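Local coordinates for protein PAN2-PAN3 deadenylation complex catalytic subunit pan2 (Neurospora crassa, PDB 4CZW) that probably shortens the poly(A) tails of mRNA, releasing 5'-AMP, as the catalytic subunit of the PAN2-PAN3 deadenylation complex, at residues Arg616-Glu619 against Glu620-Asn624; Asp629-Glu632 against Ala633-Lys637; Tyr302-Glu305 against Gly306-Lys310; Trp282-Pro285 against Gly286-Pro289; Gln147-Gly151 against Thr152-Ser156. All coordinates share one frame; numbering follows the deposited sequence.

Contact 1: Arg616-Glu619 against Glu620-Asn624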
loop_
_atom_site.group_PDB
_atom_site.type_symbol
_atom_site.label_atom_id
_atom_site.label_comp_id
_atom_site.label_asym_id
_atom_site.label_seq_id
_atom_site.Cartn_x
_atom_site.Cartn_y
_atom_site.Cartn_z
ATOM N N ARG A 616 34.854 6.535 -4.197
ATOM C CA ARG A 616 36.016 7.039 -3.475
ATOM C C ARG A 616 36.989 7.715 -4.435
ATOM O O ARG A 616 37.606 8.724 -4.095
ATOM C CB ARG A 616 36.714 5.910 -2.713
ATOM C CG ARG A 616 35.890 5.337 -1.569
ATOM C CD ARG A 616 35.353 6.443 -0.673
ATOM N NE ARG A 616 34.568 5.919 0.440
ATOM C CZ ARG A 616 33.848 6.672 1.266
ATOM N NH1 ARG A 616 33.806 7.988 1.101
ATOM N NH2 ARG A 616 33.164 6.110 2.254
ATOM N N LYS A 617 37.117 7.157 -5.635
ATOM C CA LYS A 617 37.918 7.775 -6.685
ATOM C C LYS A 617 37.316 9.114 -7.089
ATOM O O LYS A 617 38.036 10.076 -7.359
ATOM C CB LYS A 617 38.023 6.854 -7.901
ATOM C CG LYS A 617 38.994 5.702 -7.728
ATOM C CD LYS A 617 40.411 6.214 -7.529
ATOM C CE LYS A 617 41.398 5.070 -7.377
ATOM N NZ LYS A 617 42.781 5.566 -7.135
ATOM N N TYR A 618 35.989 9.164 -7.128
ATOM C CA TYR A 618 35.272 10.387 -7.464
ATOM C C TYR A 618 35.541 11.485 -6.442
ATOM O O TYR A 618 35.699 12.652 -6.802
ATOM C CB TYR A 618 33.771 10.111 -7.565
ATOM C CG TYR A 618 32.916 11.357 -7.608
ATOM C CD1 TYR A 618 32.949 12.207 -8.704
ATOM C CD2 TYR A 618 32.071 11.678 -6.554
ATOM C CE1 TYR A 618 32.166 13.344 -8.751
ATOM C CE2 TYR A 618 31.285 12.812 -6.590
ATOM C CZ TYR A 618 31.337 13.643 -7.690
ATOM O OH TYR A 618 30.555 14.775 -7.730
ATOM N N GLU A 619 35.594 11.107 -5.169
ATOM C CA GLU A 619 35.896 12.056 -4.105
ATOM C C GLU A 619 37.311 12.603 -4.248
ATOM O O GLU A 619 37.561 13.780 -3.988
ATOM C CB GLU A 619 35.720 11.404 -2.732
ATOM C CG GLU A 619 34.276 11.125 -2.352
ATOM C CD GLU A 619 34.123 10.726 -0.898
ATOM O OE1 GLU A 619 35.012 10.022 -0.375
ATOM O OE2 GLU A 619 33.118 11.124 -0.273
ATOM N N GLU A 620 38.233 11.742 -4.664
ATOM C CA GLU A 620 39.619 12.144 -4.874
ATOM C C GLU A 620 39.737 13.110 -6.047
ATOM O O GLU A 620 40.472 14.094 -5.977
ATOM C CB GLU A 620 40.506 10.919 -5.113
ATOM C CG GLU A 620 40.565 9.959 -3.936
ATOM C CD GLU A 620 41.381 8.718 -4.239
ATOM O OE1 GLU A 620 42.073 8.700 -5.279
ATOM O OE2 GLU A 620 41.329 7.759 -3.439
ATOM N N PHE A 621 39.006 12.822 -7.120
ATOM C CA PHE A 621 39.047 13.641 -8.327
ATOM C C PHE A 621 38.472 15.033 -8.079
ATOM O O PHE A 621 38.993 16.027 -8.584
ATOM C CB PHE A 621 38.285 12.955 -9.466
ATOM C CG PHE A 621 38.876 11.640 -9.890
ATOM C CD1 PHE A 621 40.197 11.332 -9.611
ATOM C CD2 PHE A 621 38.107 10.709 -10.571
ATOM C CE1 PHE A 621 40.740 10.120 -9.999
ATOM C CE2 PHE A 621 38.643 9.498 -10.964
ATOM C CZ PHE A 621 39.962 9.203 -10.678
HETATM N N MSE A 622 37.398 15.097 -7.299
HETATM C CA MSE A 622 36.768 16.371 -6.966
HETATM C C MSE A 622 37.654 17.200 -6.044
HETATM O O MSE A 622 37.694 18.426 -6.142
HETATM C CB MSE A 622 35.404 16.143 -6.309
HETATM C CG MSE A 622 34.360 15.541 -7.230
HETATM SE SE MSE A 622 33.662 16.809 -8.538
HETATM C CE MSE A 622 32.577 17.907 -7.348
ATOM N N ALA A 623 38.364 16.519 -5.150
ATOM C CA ALA A 623 39.193 17.190 -4.157
ATOM C C ALA A 623 40.427 17.839 -4.779
ATOM O O ALA A 623 40.788 18.957 -4.417
ATOM C CB ALA A 623 39.602 16.213 -3.067
ATOM N N ASN A 624 41.073 17.142 -5.710
ATOM C CA ASN A 624 42.277 17.675 -6.343
ATOM C C ASN A 624 41.975 18.420 -7.641
ATOM O O ASN A 624 42.883 18.893 -8.321
ATOM C CB ASN A 624 43.296 16.555 -6.597
ATOM C CG ASN A 624 42.737 15.423 -7.444
ATOM O OD1 ASN A 624 41.871 15.626 -8.295
ATOM N ND2 ASN A 624 43.239 14.215 -7.213
#
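Tyr618 and Met622, one helical turn apart, meet over a ring face. Met622, a selenomethionine in this crystal, lays its CG over one face of the phenol ring, 3.8 Å from the ring centroid and 26° off the normal, a CH-pi contact displaced toward the rim. The chain then bends at chi2 and again at chi3, which carries SE past the ring obliquely, 4.7 Å from the centroid, and leaves CE beside Tyr618 OH. With chi1 at 167°, Tyr618 sends its ring mainly outward from the helix, to where Met622 passes over it. Phe621 is turned differently: Lys617 O sits 3.1 Å above one face of its ring, toward the rim, while the same oxygen accepts the hydrogen bond of Phe621 N at 2.9 Å. The polar pairs lie on another side of the helix. Lys617 NZ reaches Glu620 OE1 in a long salt bridge of 3.7 Å. Arg616 NH1 donates to Glu619 OE1 at 2.8 Å, with the oxygen close to the guanidinium plane but the donor well above the carboxylate plane; NE and NH2 of that arginine are held by Glu487 and the carbonyl of Gly482. Phe627 meets Tyr618 edge-to-face, and Phe621 packs on Phe627 and Val630, so the aromatic side faces the next helix. The i to i+4 spacing of Tyr618 and Met622 is that of a Met-aromatic contact on an alpha-helix, here in the last turns of helix 604-623 of the exonuclease domain.

Contact 2: Asp629-Glu632 against Ala633-Lys637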
loop_
_atom_site.group_PDB
_atom_site.type_symbol
_atom_site.label_atom_id
_atom_site.label_comp_id
_atom_site.label_asym_id
_atom_site.label_seq_id
_atom_site.Cartn_x
_atom_site.Cartn_y
_atom_site.Cartn_z
ATOM N N ASP A 629 38.809 16.777 -16.079
ATOM C CA ASP A 629 39.704 16.167 -17.053
ATOM C C ASP A 629 39.425 14.676 -17.207
ATOM O O ASP A 629 39.458 14.141 -18.314
ATOM C CB ASP A 629 41.162 16.394 -16.651
ATOM C CG ASP A 629 41.540 17.863 -16.635
ATOM O OD1 ASP A 629 41.006 18.624 -17.471
ATOM O OD2 ASP A 629 42.368 18.258 -15.787
ATOM N N VAL A 630 39.150 14.011 -16.089
ATOM C CA VAL A 630 38.837 12.586 -16.101
ATOM C C VAL A 630 37.522 12.327 -16.832
ATOM O O VAL A 630 37.425 11.412 -17.652
ATOM C CB VAL A 630 38.751 12.017 -14.669
ATOM C CG1 VAL A 630 38.221 10.591 -14.689
ATOM C CG2 VAL A 630 40.111 12.077 -13.992
ATOM N N LEU A 631 36.518 13.145 -16.533
ATOM C CA LEU A 631 35.203 13.008 -17.148
ATOM C C LEU A 631 35.277 13.218 -18.658
ATOM O O LEU A 631 34.578 12.550 -19.420
ATOM C CB LEU A 631 34.217 13.996 -16.520
ATOM C CG LEU A 631 32.740 13.802 -16.869
ATOM C CD1 LEU A 631 32.295 12.389 -16.526
ATOM C CD2 LEU A 631 31.882 14.826 -16.146
ATOM N N GLU A 632 36.131 14.143 -19.084
ATOM C CA GLU A 632 36.357 14.382 -20.506
ATOM C C GLU A 632 37.043 13.186 -21.154
ATOM O O GLU A 632 36.719 12.803 -22.278
ATOM C CB GLU A 632 37.197 15.644 -20.718
ATOM C CG GLU A 632 36.468 16.945 -20.423
ATOM C CD GLU A 632 35.352 17.229 -21.410
ATOM O OE1 GLU A 632 35.422 16.729 -22.552
ATOM O OE2 GLU A 632 34.407 17.958 -21.044
ATOM N N ALA A 633 37.994 12.600 -20.433
ATOM C CA ALA A 633 38.748 11.457 -20.933
ATOM C C ALA A 633 37.854 10.232 -21.094
ATOM O O ALA A 633 38.051 9.426 -22.002
ATOM C CB ALA A 633 39.911 11.148 -20.004
ATOM N N LEU A 634 36.872 10.101 -20.205
ATOM C CA LEU A 634 35.908 9.008 -20.273
ATOM C C LEU A 634 35.100 9.055 -21.564
ATOM O O LEU A 634 34.687 8.020 -22.087
ATOM C CB LEU A 634 34.963 9.050 -19.070
ATOM C CG LEU A 634 35.377 8.268 -17.823
ATOM C CD1 LEU A 634 34.492 8.638 -16.644
ATOM C CD2 LEU A 634 35.309 6.773 -18.093
ATOM N N TYR A 635 34.878 10.260 -22.077
ATOM C CA TYR A 635 34.100 10.432 -23.296
ATOM C C TYR A 635 34.978 10.905 -24.454
ATOM O O TYR A 635 35.043 12.097 -24.755
ATOM C CB TYR A 635 32.949 11.415 -23.060
ATOM C CG TYR A 635 31.907 10.924 -22.071
ATOM C CD1 TYR A 635 32.059 11.136 -20.707
ATOM C CD2 TYR A 635 30.768 10.253 -22.505
ATOM C CE1 TYR A 635 31.109 10.692 -19.801
ATOM C CE2 TYR A 635 29.814 9.805 -21.607
ATOM C CZ TYR A 635 29.990 10.027 -20.257
ATOM O OH TYR A 635 29.043 9.584 -19.359
ATOM N N LYS A 636 35.656 9.956 -25.095
ATOM C CA LYS A 636 36.479 10.249 -26.265
ATOM C C LYS A 636 36.219 9.254 -27.389
ATOM O O LYS A 636 36.119 9.632 -28.557
ATOM C CB LYS A 636 37.963 10.242 -25.899
ATOM C CG LYS A 636 38.385 11.402 -25.017
ATOM C CD LYS A 636 38.121 12.728 -25.706
ATOM C CE LYS A 636 38.530 13.895 -24.829
ATOM N NZ LYS A 636 38.257 15.191 -25.505
ATOM N N LYS A 637 36.110 7.977 -27.036
ATOM C CA LYS A 637 35.842 6.944 -28.028
ATOM C C LYS A 637 34.579 6.166 -27.676
ATOM O O LYS A 637 33.936 6.432 -26.657
ATOM C CB LYS A 637 37.042 6.002 -28.156
ATOM C CG LYS A 637 38.348 6.725 -28.478
ATOM C CD LYS A 637 39.539 5.781 -28.396
ATOM C CE LYS A 637 40.849 6.508 -28.677
ATOM N NZ LYS A 637 42.001 5.581 -28.496
#
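The C-terminal end of helix 627-634, the last helix of the modelled chain, is where Leu631 and Tyr635 meet across one turn. Their side chains run alongside each other in the same direction, and CD1 is the leucine methyl that touches, 3.9 Å from Tyr635 CE1. Tyr635 also brings the edge of its ring to the backbone: CD1 lies 3.2 Å from Leu631 O, which is in the ring plane. Regular helical bonding persists as far as Leu634 N, which donates to Val630 O at 2.9 Å. The next amide, Tyr635 N, makes a weak bond with Glu632 O instead, three residues back, and the chain leaves the helix. Over that same carbonyl folds Lys636, bent at chi2, with CE 3.3 Å from Glu632 O. Chemically, then, the helix end divides. Leu634 packs on Phe587 and Tyr591 of helix 585-592, and Tyr635 combines its packing with a hydrogen bond from OH to the carbonyl of Phe574 and a cation-pi contact with Lys576. Glu632 OE1 and Lys636 NZ, by contrast, stay 4.4 Å apart, beyond salt-bridge distance, and probably attract each other only mildly.

Contact 3: Tyr302-Glu305 against Gly306-Lys310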
loop_
_atom_site.group_PDB
_atom_site.type_symbol
_atom_site.label_atom_id
_atom_site.label_comp_id
_atom_site.label_asym_id
_atom_site.label_seq_id
_atom_site.Cartn_x
_atom_site.Cartn_y
_atom_site.Cartn_z
ATOM N N TYR A 302 -28.899 6.856 13.289
ATOM C CA TYR A 302 -29.507 7.973 12.578
ATOM C C TYR A 302 -28.445 8.800 11.860
ATOM O O TYR A 302 -27.515 9.307 12.483
ATOM C CB TYR A 302 -30.302 8.851 13.546
ATOM C CG TYR A 302 -31.284 8.075 14.393
ATOM C CD1 TYR A 302 -32.561 7.793 13.926
ATOM C CD2 TYR A 302 -30.933 7.619 15.658
ATOM C CE1 TYR A 302 -33.462 7.082 14.695
ATOM C CE2 TYR A 302 -31.827 6.907 16.434
ATOM C CZ TYR A 302 -33.090 6.641 15.947
ATOM O OH TYR A 302 -33.985 5.932 16.717
ATOM N N CYS A 303 -28.591 8.933 10.544
ATOM C CA CYS A 303 -27.610 9.650 9.738
ATOM C C CYS A 303 -28.192 10.934 9.151
ATOM O O CYS A 303 -29.350 10.970 8.736
ATOM C CB CYS A 303 -27.086 8.752 8.617
ATOM S SG CYS A 303 -25.754 9.482 7.637
ATOM N N TYR A 304 -27.380 11.987 9.118
ATOM C CA TYR A 304 -27.822 13.276 8.596
ATOM C C TYR A 304 -26.795 13.871 7.636
ATOM O O TYR A 304 -25.601 13.591 7.735
ATOM C CB TYR A 304 -28.096 14.251 9.742
ATOM C CG TYR A 304 -29.042 13.709 10.788
ATOM C CD1 TYR A 304 -30.416 13.742 10.594
ATOM C CD2 TYR A 304 -28.559 13.162 11.969
ATOM C CE1 TYR A 304 -31.285 13.245 11.548
ATOM C CE2 TYR A 304 -29.420 12.664 12.928
ATOM C CZ TYR A 304 -30.780 12.708 12.713
ATOM O OH TYR A 304 -31.640 12.213 13.666
ATOM N N GLU A 305 -27.273 14.697 6.710
ATOM C CA GLU A 305 -26.407 15.317 5.713
ATOM C C GLU A 305 -26.932 16.692 5.310
ATOM O O GLU A 305 -28.088 17.024 5.570
ATOM C CB GLU A 305 -26.289 14.421 4.479
ATOM C CG GLU A 305 -27.588 14.269 3.704
ATOM C CD GLU A 305 -27.476 13.282 2.559
ATOM O OE1 GLU A 305 -27.283 12.078 2.827
ATOM O OE2 GLU A 305 -27.581 13.711 1.390
ATOM N N GLY A 306 -26.073 17.486 4.678
ATOM C CA GLY A 306 -26.455 18.799 4.190
ATOM C C GLY A 306 -26.852 19.766 5.289
ATOM O O GLY A 306 -26.257 19.774 6.367
ATOM N N ASP A 307 -27.863 20.584 5.011
ATOM C CA ASP A 307 -28.358 21.556 5.979
ATOM C C ASP A 307 -29.038 20.863 7.154
ATOM O O ASP A 307 -29.057 21.386 8.269
ATOM C CB ASP A 307 -29.329 22.532 5.313
ATOM C CG ASP A 307 -28.682 23.333 4.201
ATOM O OD1 ASP A 307 -27.452 23.548 4.258
ATOM O OD2 ASP A 307 -29.403 23.749 3.270
ATOM N N ASP A 308 -29.596 19.685 6.896
ATOM C CA ASP A 308 -30.237 18.889 7.935
ATOM C C ASP A 308 -29.221 18.489 9.001
ATOM O O ASP A 308 -29.550 18.387 10.183
ATOM C CB ASP A 308 -30.895 17.647 7.331
ATOM C CG ASP A 308 -31.655 16.831 8.356
ATOM O OD1 ASP A 308 -32.181 17.425 9.320
ATOM O OD2 ASP A 308 -31.727 15.594 8.197
ATOM N N LEU A 309 -27.984 18.270 8.569
ATOM C CA LEU A 309 -26.895 17.940 9.478
ATOM C C LEU A 309 -26.476 19.158 10.293
ATOM O O LEU A 309 -26.222 19.056 11.494
ATOM C CB LEU A 309 -25.699 17.389 8.700
ATOM C CG LEU A 309 -24.420 17.148 9.504
ATOM C CD1 LEU A 309 -24.679 16.176 10.644
ATOM C CD2 LEU A 309 -23.307 16.640 8.601
ATOM N N LYS A 310 -26.406 20.309 9.630
ATOM C CA LYS A 310 -26.017 21.554 10.282
ATOM C C LYS A 310 -27.011 21.946 11.369
ATOM O O LYS A 310 -26.632 22.494 12.403
ATOM C CB LYS A 310 -25.896 22.682 9.255
ATOM C CG LYS A 310 -24.907 22.407 8.133
ATOM C CD LYS A 310 -24.868 23.563 7.144
ATOM C CE LYS A 310 -23.914 23.281 5.995
ATOM N NZ LYS A 310 -23.884 24.401 5.015
HETATM O O HOH W 1 -30.457 14.575 6.078
#
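The Tyr304 ring is approached at its edge, in its plane, by the carboxylate of Asp308, whose OD2 lies 3.3 Å from CD1; the two flat groups stand almost perpendicular, their planes 85° apart. His312, farther along the helix, stacks with the same ring. This is a strand-to-helix junction of the USP-like domain, where strand 300-305 runs into helix 306-314 and the axes of the short segments make an angle of 112°. Gly306 takes a positive phi at the bend. Leu309 packs in the corner, with CD1 4.0 Å from Tyr304 CB. Its amide donates to Glu305 O at 3.2 Å, coming from well above the carbonyl plane rather than along a lone pair. Glu305 OE1 bonds the hydroxyl of Ser228 on helix 227-235. Backbone bonding of Tyr302 and Tyr304 to strand 291-297 keeps the incoming strand in its sheet. A water bridges strand and helix, accepting from Glu305 N and donating to Asp308 OD2 at 2.7 Å.

Contact 4: Trp282-Pro285 against Gly286-Pro289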
loop_
_atom_site.group_PDB
_atom_site.type_symbol
_atom_site.label_atom_id
_atom_site.label_comp_id
_atom_site.label_asym_id
_atom_site.label_seq_id
_atom_site.Cartn_x
_atom_site.Cartn_y
_atom_site.Cartn_z
ATOM N N TRP A 282 -27.976 6.941 -8.042
ATOM C CA TRP A 282 -26.619 7.429 -7.818
ATOM C C TRP A 282 -26.218 8.522 -8.803
ATOM O O TRP A 282 -25.304 9.302 -8.535
ATOM C CB TRP A 282 -25.620 6.274 -7.903
ATOM C CG TRP A 282 -25.352 5.614 -6.590
ATOM C CD1 TRP A 282 -25.884 4.443 -6.135
ATOM C CD2 TRP A 282 -24.481 6.088 -5.558
ATOM N NE1 TRP A 282 -25.397 4.157 -4.882
ATOM C CE2 TRP A 282 -24.534 5.153 -4.505
ATOM C CE3 TRP A 282 -23.663 7.213 -5.421
ATOM C CZ2 TRP A 282 -23.798 5.308 -3.332
ATOM C CZ3 TRP A 282 -22.933 7.364 -4.256
ATOM C CH2 TRP A 282 -23.006 6.419 -3.228
ATOM N N SER A 283 -26.901 8.577 -9.941
ATOM C CA SER A 283 -26.589 9.565 -10.967
ATOM C C SER A 283 -27.140 10.941 -10.608
ATOM O O SER A 283 -26.839 11.931 -11.274
ATOM C CB SER A 283 -27.137 9.122 -12.323
ATOM O OG SER A 283 -28.554 9.105 -12.323
ATOM N N THR A 284 -27.953 10.993 -9.557
ATOM C CA THR A 284 -28.511 12.251 -9.075
ATOM C C THR A 284 -27.397 13.187 -8.619
ATOM O O THR A 284 -26.586 12.821 -7.767
ATOM C CB THR A 284 -29.495 12.022 -7.911
ATOM O OG1 THR A 284 -30.532 11.126 -8.330
ATOM C CG2 THR A 284 -30.114 13.337 -7.465
ATOM N N PRO A 285 -27.348 14.397 -9.194
ATOM C CA PRO A 285 -26.304 15.376 -8.868
ATOM C C PRO A 285 -26.326 15.799 -7.401
ATOM O O PRO A 285 -27.356 16.247 -6.900
ATOM C CB PRO A 285 -26.636 16.562 -9.782
ATOM C CG PRO A 285 -28.078 16.390 -10.131
ATOM C CD PRO A 285 -28.292 14.913 -10.200
ATOM N N GLY A 286 -25.190 15.646 -6.727
ATOM C CA GLY A 286 -25.057 16.050 -5.339
ATOM C C GLY A 286 -25.654 15.060 -4.357
ATOM O O GLY A 286 -25.918 15.402 -3.205
ATOM N N TRP A 287 -25.861 13.827 -4.810
ATOM C CA TRP A 287 -26.476 12.804 -3.971
ATOM C C TRP A 287 -25.515 12.308 -2.896
ATOM O O TRP A 287 -25.928 12.015 -1.775
ATOM C CB TRP A 287 -26.958 11.628 -4.822
ATOM C CG TRP A 287 -27.897 10.715 -4.096
ATOM C CD1 TRP A 287 -29.222 10.931 -3.853
ATOM C CD2 TRP A 287 -27.586 9.439 -3.521
ATOM N NE1 TRP A 287 -29.755 9.871 -3.160
ATOM C CE2 TRP A 287 -28.772 8.941 -2.945
ATOM C CE3 TRP A 287 -26.421 8.669 -3.437
ATOM C CZ2 TRP A 287 -28.827 7.710 -2.294
ATOM C CZ3 TRP A 287 -26.478 7.448 -2.790
ATOM C CH2 TRP A 287 -27.673 6.980 -2.227
ATOM N N LEU A 288 -24.236 12.211 -3.243
ATOM C CA LEU A 288 -23.218 11.775 -2.293
ATOM C C LEU A 288 -22.632 12.961 -1.539
ATOM O O LEU A 288 -21.934 13.790 -2.124
ATOM C CB LEU A 288 -22.103 11.007 -3.006
ATOM C CG LEU A 288 -20.928 10.572 -2.126
ATOM C CD1 LEU A 288 -21.393 9.630 -1.026
ATOM C CD2 LEU A 288 -19.835 9.924 -2.962
ATOM N N PRO A 289 -22.918 13.048 -0.233
ATOM C CA PRO A 289 -22.392 14.134 0.598
ATOM C C PRO A 289 -20.940 13.891 0.991
ATOM O O PRO A 289 -20.544 12.743 1.192
ATOM C CB PRO A 289 -23.306 14.102 1.823
ATOM C CG PRO A 289 -23.692 12.669 1.944
ATOM C CD PRO A 289 -23.776 12.130 0.538
#
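Two indoles, Trp282 and Trp287, make the dense half of this contact, a T-shaped (edge-to-face) pair brought together by a type II beta turn from Thr284 to Trp287 in the USP-like domain. The six-membered rings have their centroids 4.6 Å apart and their planes at 66°. Trp287 presents the edge: its CZ3 stands 3.3 Å above the plane of Trp282, over the centre of the ring, and CE3 comes down beside it toward CE3 and CZ3 of its partner. A chi1 of -165° places Trp287 CG trans to its own amide nitrogen and directs the indole back across the turn. Both pyrrole nitrogens find partners beyond the loop, Trp282 NE1 at the hydroxyl of Tyr210 and Trp287 NE1 at the carbonyl of Ile225, and these bonds should help to fix the rotation of the rings. Leu288 adds its CB 3.9 Å from Trp282 CZ3, approaching obliquely, and continues inward to Phe227 and Leu325. The solvent side is looser. Thr284, Pro285 and Gly286 are exposed and form the crest of the turn, where Gly286 has the positive phi (79°) expected at the third position of a type II turn. Between side chains the crest offers Trp287 CB little more than Thr284 CB, the rest being backbone contact, while Thr284 OG1 turns back to the carbonyl of Leu281 near the end of helix 276-282. A single hydrogen bond closes the turn, Trp287 N to Thr284 O at 3.2 Å, with the donor lying above the carbonyl plane.

Contact 5: Gln147-Gly151 against Thr152-Ser156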
loop_
_atom_site.group_PDB
_atom_site.type_symbol
_atom_site.label_atom_id
_atom_site.label_comp_id
_atom_site.label_asym_id
_atom_site.label_seq_id
_atom_site.Cartn_x
_atom_site.Cartn_y
_atom_site.Cartn_z
ATOM N N GLN A 147 -6.414 -8.484 12.490
ATOM C CA GLN A 147 -5.763 -9.508 13.298
ATOM C C GLN A 147 -4.243 -9.397 13.195
ATOM O O GLN A 147 -3.519 -9.859 14.077
ATOM C CB GLN A 147 -6.233 -10.905 12.880
ATOM C CG GLN A 147 -5.802 -11.328 11.486
ATOM C CD GLN A 147 -6.463 -12.618 11.039
ATOM O OE1 GLN A 147 -7.681 -12.770 11.136
ATOM N NE2 GLN A 147 -5.661 -13.558 10.551
ATOM N N ASP A 148 -3.766 -8.780 12.117
ATOM C CA ASP A 148 -2.341 -8.505 11.965
ATOM C C ASP A 148 -1.903 -7.428 12.951
ATOM O O ASP A 148 -0.791 -7.464 13.478
ATOM C CB ASP A 148 -2.015 -8.066 10.535
ATOM C CG ASP A 148 -2.010 -9.221 9.553
ATOM O OD1 ASP A 148 -1.854 -10.379 9.994
ATOM O OD2 ASP A 148 -2.150 -8.968 8.337
ATOM N N TYR A 149 -2.792 -6.472 13.193
ATOM C CA TYR A 149 -2.499 -5.343 14.067
ATOM C C TYR A 149 -2.342 -5.773 15.521
ATOM O O TYR A 149 -1.549 -5.196 16.264
ATOM C CB TYR A 149 -3.601 -4.288 13.944
ATOM C CG TYR A 149 -3.372 -3.044 14.773
ATOM C CD1 TYR A 149 -2.589 -2.002 14.293
ATOM C CD2 TYR A 149 -3.948 -2.907 16.029
ATOM C CE1 TYR A 149 -2.381 -0.860 15.047
ATOM C CE2 TYR A 149 -3.746 -1.771 16.789
ATOM C CZ TYR A 149 -2.962 -0.751 16.293
ATOM O OH TYR A 149 -2.759 0.384 17.046
ATOM N N LYS A 150 -3.099 -6.789 15.921
ATOM C CA LYS A 150 -3.088 -7.250 17.305
ATOM C C LYS A 150 -2.070 -8.366 17.527
ATOM O O LYS A 150 -1.872 -8.816 18.656
ATOM C CB LYS A 150 -4.483 -7.727 17.715
ATOM C CG LYS A 150 -5.019 -8.873 16.874
ATOM C CD LYS A 150 -6.449 -9.219 17.257
ATOM C CE LYS A 150 -7.374 -8.027 17.066
ATOM N NZ LYS A 150 -8.785 -8.355 17.411
ATOM N N GLY A 151 -1.427 -8.806 16.450
ATOM C CA GLY A 151 -0.428 -9.856 16.534
ATOM C C GLY A 151 0.776 -9.434 17.355
ATOM O O GLY A 151 1.285 -10.201 18.172
ATOM N N THR A 152 1.228 -8.205 17.132
ATOM C CA THR A 152 2.340 -7.639 17.886
ATOM C C THR A 152 2.043 -6.181 18.224
ATOM O O THR A 152 1.476 -5.456 17.405
ATOM C CB THR A 152 3.670 -7.745 17.105
ATOM O OG1 THR A 152 4.695 -7.017 17.793
ATOM C CG2 THR A 152 3.515 -7.185 15.699
ATOM N N PRO A 153 2.407 -5.750 19.444
ATOM C CA PRO A 153 2.151 -4.379 19.902
ATOM C C PRO A 153 2.727 -3.322 18.964
ATOM O O PRO A 153 3.927 -3.337 18.695
ATOM C CB PRO A 153 2.849 -4.330 21.264
ATOM C CG PRO A 153 2.851 -5.740 21.732
ATOM C CD PRO A 153 3.029 -6.574 20.496
ATOM N N PRO A 154 1.874 -2.413 18.470
ATOM C CA PRO A 154 2.313 -1.335 17.578
ATOM C C PRO A 154 3.274 -0.379 18.276
ATOM O O PRO A 154 3.297 -0.325 19.506
ATOM C CB PRO A 154 1.005 -0.629 17.207
ATOM C CG PRO A 154 0.077 -0.943 18.329
ATOM C CD PRO A 154 0.432 -2.334 18.762
ATOM N N ILE A 155 4.054 0.359 17.493
ATOM C CA ILE A 155 5.039 1.288 18.037
ATOM C C ILE A 155 4.378 2.360 18.899
ATOM O O ILE A 155 4.890 2.721 19.959
ATOM C CB ILE A 155 5.852 1.965 16.915
ATOM C CG1 ILE A 155 6.582 0.913 16.078
ATOM C CG2 ILE A 155 6.849 2.956 17.495
ATOM C CD1 ILE A 155 7.598 0.109 16.860
ATOM N N SER A 156 3.230 2.857 18.448
ATOM C CA SER A 156 2.539 3.913 19.173
ATOM C C SER A 156 1.037 3.932 18.905
ATOM O O SER A 156 0.593 3.830 17.761
ATOM C CB SER A 156 3.139 5.273 18.817
ATOM O OG SER A 156 2.486 6.319 19.515
#
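From Tyr149 to Pro154 the backbone leaves helix 130-149, passing through Lys150 and Gly151 into an extended Thr152 and then two prolines of polyproline-II-like conformation, and no backbone hydrogen bond joins the two segments. A weak bond from Gly151 N to Asp148 O belongs to the outgoing turn. The side-chain contact is that of Tyr149 with Pro154. Tyrosine and proline cross at about a right angle, and the pyrrolidine brings its CG to the hydroxyl end of the phenol, 3.4 Å from OH and 3.7 Å from CZ; CB lies a little farther off, 4.0 Å from CE1. The approach is oblique to the ring, so this is van der Waals packing and not a stack. It is the trans first torsion of Tyr149 (-178°) that carries the phenol beyond the helix end to reach the proline. The Thr152 side chain lies beside the first zinc site, about 4 Å from the side chains of the zinc ligands His70 and Cys75; the side chain of Asp148 lies about 5 Å from the zinc ion at its nearest, and Cys80 and Cys83 complete the site. Around this exit Tyr149 is buried among Met66 of helix 61-71, Leu82 of helix 81-94, and Leu175 and Val176 of helix 172-180, while Pro154 rests on Pro172 where that last helix begins.

In the fold
Contacts 1 and 2 belong to consecutive helices of the exonuclease domain and touch through Phe621 and Val630, whereas contacts 3, 4 and 5 lie in the USP-like domain. Contacts 3 and 4 are neighbours, with Glu305 packing on Pro289; contact 1 lies on the opposite side of the chain's centre from both, their centres more than 60 Å away. Contacts 1, 3 and 5 are largely at the surface, 2 and 4 partly buried. Charged or water-linked groups take part in the surface contacts 1 and 3, while contact 5, though also superficial, relies on apolar packing. Contacts 2 and 4 rest more on buried apolar and aromatic groups, contact 2 where helical bonding weakens, contact 4 beneath a closed turn.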